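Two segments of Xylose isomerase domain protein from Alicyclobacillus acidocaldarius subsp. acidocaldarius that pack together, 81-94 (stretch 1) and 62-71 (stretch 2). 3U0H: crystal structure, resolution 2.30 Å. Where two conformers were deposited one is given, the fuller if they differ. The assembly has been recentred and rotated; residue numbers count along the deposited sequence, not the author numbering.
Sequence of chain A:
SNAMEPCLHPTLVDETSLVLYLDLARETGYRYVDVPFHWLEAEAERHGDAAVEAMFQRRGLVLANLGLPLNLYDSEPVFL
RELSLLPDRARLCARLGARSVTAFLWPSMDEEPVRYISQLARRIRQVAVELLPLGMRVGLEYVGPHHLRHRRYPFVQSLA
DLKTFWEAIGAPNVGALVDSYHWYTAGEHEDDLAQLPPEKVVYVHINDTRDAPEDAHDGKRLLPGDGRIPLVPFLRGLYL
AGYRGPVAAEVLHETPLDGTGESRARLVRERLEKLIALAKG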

# COMPACT_ATOMS: atom_id res chain seq x y z
N ARG A 81 20.90 -0.29 -6.11
CA ARG A 81 21.34 0.13 -7.42
C ARG A 81 20.80 -0.84 -8.46
O ARG A 81 20.22 -0.47 -9.46
CB ARG A 81 22.88 0.16 -7.41
CG ARG A 81 23.57 0.66 -8.69
CD ARG A 81 25.09 0.70 -8.51
NE ARG A 81 25.47 1.26 -7.20
CZ ARG A 81 26.41 0.75 -6.40
NH1 ARG A 81 27.12 -0.33 -6.76
NH2 ARG A 81 26.63 1.33 -5.24
N GLU A 82 21.00 -2.12 -8.21
CA GLU A 82 20.52 -3.14 -9.14
C GLU A 82 18.98 -3.17 -9.21
O GLU A 82 18.39 -3.47 -10.29
CB GLU A 82 21.09 -4.50 -8.78
CG GLU A 82 22.62 -4.56 -8.88
CD GLU A 82 23.08 -4.27 -10.29
OE1 GLU A 82 22.47 -4.84 -11.23
OE2 GLU A 82 24.00 -3.42 -10.48
N LEU A 83 18.32 -2.77 -8.12
CA LEU A 83 16.86 -2.69 -8.11
C LEU A 83 16.36 -1.55 -9.00
O LEU A 83 15.33 -1.64 -9.67
CB LEU A 83 16.33 -2.56 -6.69
CG LEU A 83 14.82 -2.47 -6.54
CD1 LEU A 83 14.19 -3.83 -6.85
CD2 LEU A 83 14.48 -1.98 -5.12
N SER A 84 17.14 -0.50 -9.07
CA SER A 84 16.79 0.63 -9.93
C SER A 84 16.90 0.34 -11.37
O SER A 84 16.26 0.98 -12.20
CB SER A 84 17.69 1.80 -9.64
OG SER A 84 17.07 2.49 -8.57
N LEU A 85 17.76 -0.59 -11.68
CA LEU A 85 17.99 -0.99 -13.02
C LEU A 85 17.02 -2.08 -13.43
O LEU A 85 16.97 -2.41 -14.62
CB LEU A 85 19.45 -1.45 -13.15
CG LEU A 85 20.60 -0.46 -12.96
CD1 LEU A 85 21.99 -1.15 -12.98
CD2 LEU A 85 20.53 0.69 -14.00
N LEU A 86 16.23 -2.65 -12.50
CA LEU A 86 15.41 -3.82 -12.85
C LEU A 86 14.27 -3.54 -13.84
O LEU A 86 14.03 -4.31 -14.77
CB LEU A 86 14.89 -4.50 -11.59
CG LEU A 86 13.74 -5.49 -11.72
CD1 LEU A 86 14.20 -6.67 -12.58
CD2 LEU A 86 13.23 -5.95 -10.36
N PRO A 87 13.57 -2.42 -13.68
CA PRO A 87 12.47 -2.12 -14.62
C PRO A 87 12.80 -2.12 -16.12
O PRO A 87 12.09 -2.79 -16.93
CB PRO A 87 12.03 -0.76 -14.15
CG PRO A 87 12.24 -0.81 -12.67
CD PRO A 87 13.58 -1.51 -12.53
N ASP A 88 13.85 -1.42 -16.53
CA ASP A 88 14.27 -1.44 -17.95
C ASP A 88 14.70 -2.82 -18.42
O ASP A 88 14.37 -3.22 -19.53
CB ASP A 88 15.34 -0.38 -18.25
CG ASP A 88 14.78 1.08 -18.22
OD1 ASP A 88 13.52 1.26 -18.24
OD2 ASP A 88 15.59 2.05 -18.17
N ARG A 89 15.40 -3.57 -17.58
CA ARG A 89 15.73 -4.97 -17.89
C ARG A 89 14.44 -5.80 -17.96
O ARG A 89 14.26 -6.60 -18.89
CB ARG A 89 16.69 -5.59 -16.87
CG ARG A 89 18.01 -4.88 -16.81
CD ARG A 89 18.95 -5.41 -15.71
NE ARG A 89 20.19 -4.67 -15.77
CZ ARG A 89 21.06 -4.50 -14.78
NH1 ARG A 89 22.15 -3.81 -15.03
NH2 ARG A 89 20.87 -5.01 -13.57
N ALA A 90 13.53 -5.59 -17.03
CA ALA A 90 12.26 -6.30 -17.18
C ALA A 90 11.46 -5.88 -18.43
O ALA A 90 10.80 -6.73 -19.04
CB ALA A 90 11.41 -6.22 -15.94
N ARG A 91 11.50 -4.60 -18.83
CA ARG A 91 10.69 -4.19 -19.99
C ARG A 91 11.27 -4.84 -21.27
O ARG A 91 10.53 -5.25 -22.14
CB ARG A 91 10.68 -2.69 -20.17
CG ARG A 91 9.97 -1.84 -19.12
CD ARG A 91 10.20 -0.33 -19.34
NE ARG A 91 9.44 0.41 -18.35
CZ ARG A 91 9.93 0.99 -17.26
NH1 ARG A 91 11.24 1.05 -17.00
NH2 ARG A 91 9.12 1.58 -16.42
N LEU A 92 12.59 -4.91 -21.38
CA LEU A 92 13.22 -5.49 -22.54
C LEU A 92 12.74 -6.95 -22.58
O LEU A 92 12.31 -7.42 -23.60
CB LEU A 92 14.74 -5.37 -22.47
CG LEU A 92 15.50 -6.24 -23.51
CD1 LEU A 92 15.13 -5.88 -24.97
CD2 LEU A 92 17.03 -6.21 -23.31
N CYS A 93 12.71 -7.64 -21.45
CA CYS A 93 12.33 -9.04 -21.52
C CYS A 93 10.86 -9.20 -21.81
O CYS A 93 10.49 -10.15 -22.52
CB CYS A 93 12.71 -9.80 -20.24
SG CYS A 93 14.51 -9.97 -20.06
N ALA A 94 10.02 -8.30 -21.29
CA ALA A 94 8.56 -8.32 -21.64
C ALA A 94 8.34 -8.27 -23.17
O ALA A 94 7.50 -8.98 -23.70
CB ALA A 94 7.78 -7.15 -20.96
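Stretch 2 62-71: VLANLGLPLN

At the apolar centre, Leu66 points toward stretch 1 and reaches it with both methyl groups. Its CD2 lies 3.8 Å from Ala90 CA and 4.1 Å from Ala90 CB, while its CD1 meets Cys93 SG at 3.8 Å. Alanine suits this place: its one methyl group lies to the side of the contact, and Leu66 CD2 rests close to the backbone, also 4.1 Å from Arg89 O. Leu63 reaches the same cysteine, its CD2 3.5 Å from Cys93 CB; the compact cysteine, pointing toward stretch 2, thus touches two leucines in a buried setting that suits its weakly polar sulfur.

Stretch 2 runs along stretch 1 in the opposite sense: Leu63 and Leu66 lie against Cys93, near the end of stretch 1, and Leu70 against Glu82, near the start. The nearest alpha carbons mark the register, Cys93 CA lying 6.7 Å from Leu66 CA, Leu86 CA 7.2 Å from Pro69 CA, and Glu82 CA 5.8 Å from Leu70 CA. Stretch 2 is largely extended, strand-like around Leu63 and again at Gly67, with loop from Leu68 onward.

One turn before Ala90, Leu86 extends the apolar surface. Its CA-to-CB bond points sideways, but with chi1 t and chi2 p the end of the side chain comes nearer, placing CD2 4.2 Å from Leu68 CD1 and CD1 3.9 Å from Pro69 CD. Leu68 likewise leaves its backbone sideways and approaches with its end. Gly67, between Leu66 and Leu68, makes no contact with stretch 1.

Farther out, Leu70 points toward Glu82 and Leu83, its chi1 p and chi2 p. Its CD2 lies 4.0 Å from Leu83 CA and 4.4 Å from Leu83 CD1, and its CB is 3.6 Å from Glu82 CB, so the aliphatic base of the glutamate serves as packing surface while its carboxylate remains free for polar contacts.

That carboxylate opens the polar edge. Arg89 NH2 donates a hydrogen bond to Glu82 OE1 at 2.8 Å, part of a salt bridge within stretch 1. The long arginine serves two purposes: its CD packs 3.9 Å from Pro69 CG, and its guanidinium lies obliquely to the Pro69 carbonyl, with NH2 3.5 Å from Pro69 O. No direct hydrogen bond joins the stretches; a water does so instead, donating to Pro69 O at 2.9 Å and to Glu82 O at 2.6 Å and accepting from Arg89 NH2 at 2.9 Å.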

# COMPACT_ATOMS: atom_id res chain seq x y z
N VAL A 62 9.72 -17.07 -28.48
CA VAL A 62 9.25 -16.30 -27.36
C VAL A 62 10.08 -16.53 -26.09
O VAL A 62 10.26 -17.67 -25.63
CB VAL A 62 7.79 -16.65 -27.02
CG1 VAL A 62 7.38 -15.96 -25.71
CG2 VAL A 62 6.82 -16.24 -28.15
N LEU A 63 10.60 -15.44 -25.51
CA LEU A 63 11.41 -15.54 -24.28
C LEU A 63 10.48 -15.98 -23.18
O LEU A 63 9.52 -15.32 -22.91
CB LEU A 63 12.10 -14.21 -23.89
CG LEU A 63 12.94 -14.15 -22.59
CD1 LEU A 63 14.22 -14.96 -22.79
CD2 LEU A 63 13.28 -12.73 -22.11
N ALA A 64 10.80 -17.09 -22.54
CA ALA A 64 9.94 -17.69 -21.54
C ALA A 64 9.89 -16.94 -20.17
O ALA A 64 8.89 -17.00 -19.47
CB ALA A 64 10.42 -19.14 -21.30
N ASN A 65 11.01 -16.35 -19.76
CA ASN A 65 11.17 -15.91 -18.36
C ASN A 65 12.40 -15.02 -18.20
O ASN A 65 13.33 -15.03 -19.02
CB ASN A 65 11.36 -17.17 -17.50
CG ASN A 65 11.50 -16.90 -16.01
OD1 ASN A 65 10.67 -16.22 -15.36
ND2 ASN A 65 12.57 -17.48 -15.44
N LEU A 66 12.40 -14.23 -17.12
CA LEU A 66 13.56 -13.52 -16.74
C LEU A 66 14.00 -13.97 -15.37
O LEU A 66 13.40 -13.56 -14.34
CB LEU A 66 13.25 -12.02 -16.69
CG LEU A 66 14.27 -11.07 -16.04
CD1 LEU A 66 15.66 -11.25 -16.72
CD2 LEU A 66 13.83 -9.58 -16.05
N GLY A 67 15.15 -14.66 -15.35
CA GLY A 67 15.91 -14.92 -14.10
C GLY A 67 16.30 -13.61 -13.44
O GLY A 67 17.06 -12.83 -14.02
N LEU A 68 15.82 -13.35 -12.23
CA LEU A 68 16.02 -12.03 -11.57
C LEU A 68 17.44 -11.49 -11.72
O LEU A 68 18.35 -12.07 -11.19
CB LEU A 68 15.75 -12.16 -10.09
CG LEU A 68 15.82 -10.91 -9.22
CD1 LEU A 68 14.87 -9.82 -9.77
CD2 LEU A 68 15.42 -11.38 -7.80
N PRO A 69 17.64 -10.36 -12.40
CA PRO A 69 19.07 -9.99 -12.61
C PRO A 69 19.57 -9.04 -11.54
O PRO A 69 19.87 -7.88 -11.83
CB PRO A 69 19.04 -9.28 -13.97
CG PRO A 69 17.71 -8.60 -13.92
CD PRO A 69 16.75 -9.59 -13.28
N LEU A 70 19.62 -9.54 -10.31
CA LEU A 70 20.32 -8.96 -9.19
C LEU A 70 20.52 -10.05 -8.14
O LEU A 70 19.96 -11.15 -8.20
CB LEU A 70 19.52 -7.79 -8.60
CG LEU A 70 18.12 -7.98 -8.03
CD1 LEU A 70 18.03 -8.77 -6.73
CD2 LEU A 70 17.33 -6.66 -7.94
N ASN A 71 21.28 -9.70 -7.13
CA ASN A 71 21.67 -10.62 -6.11
C ASN A 71 20.96 -10.11 -4.87
O ASN A 71 21.22 -8.99 -4.39
CB ASN A 71 23.20 -10.57 -6.00
CG ASN A 71 23.77 -11.52 -4.95
OD1 ASN A 71 23.12 -11.87 -3.96
ND2 ASN A 71 25.05 -11.91 -5.15
O HOH W 1 18.43 -5.35 -12.02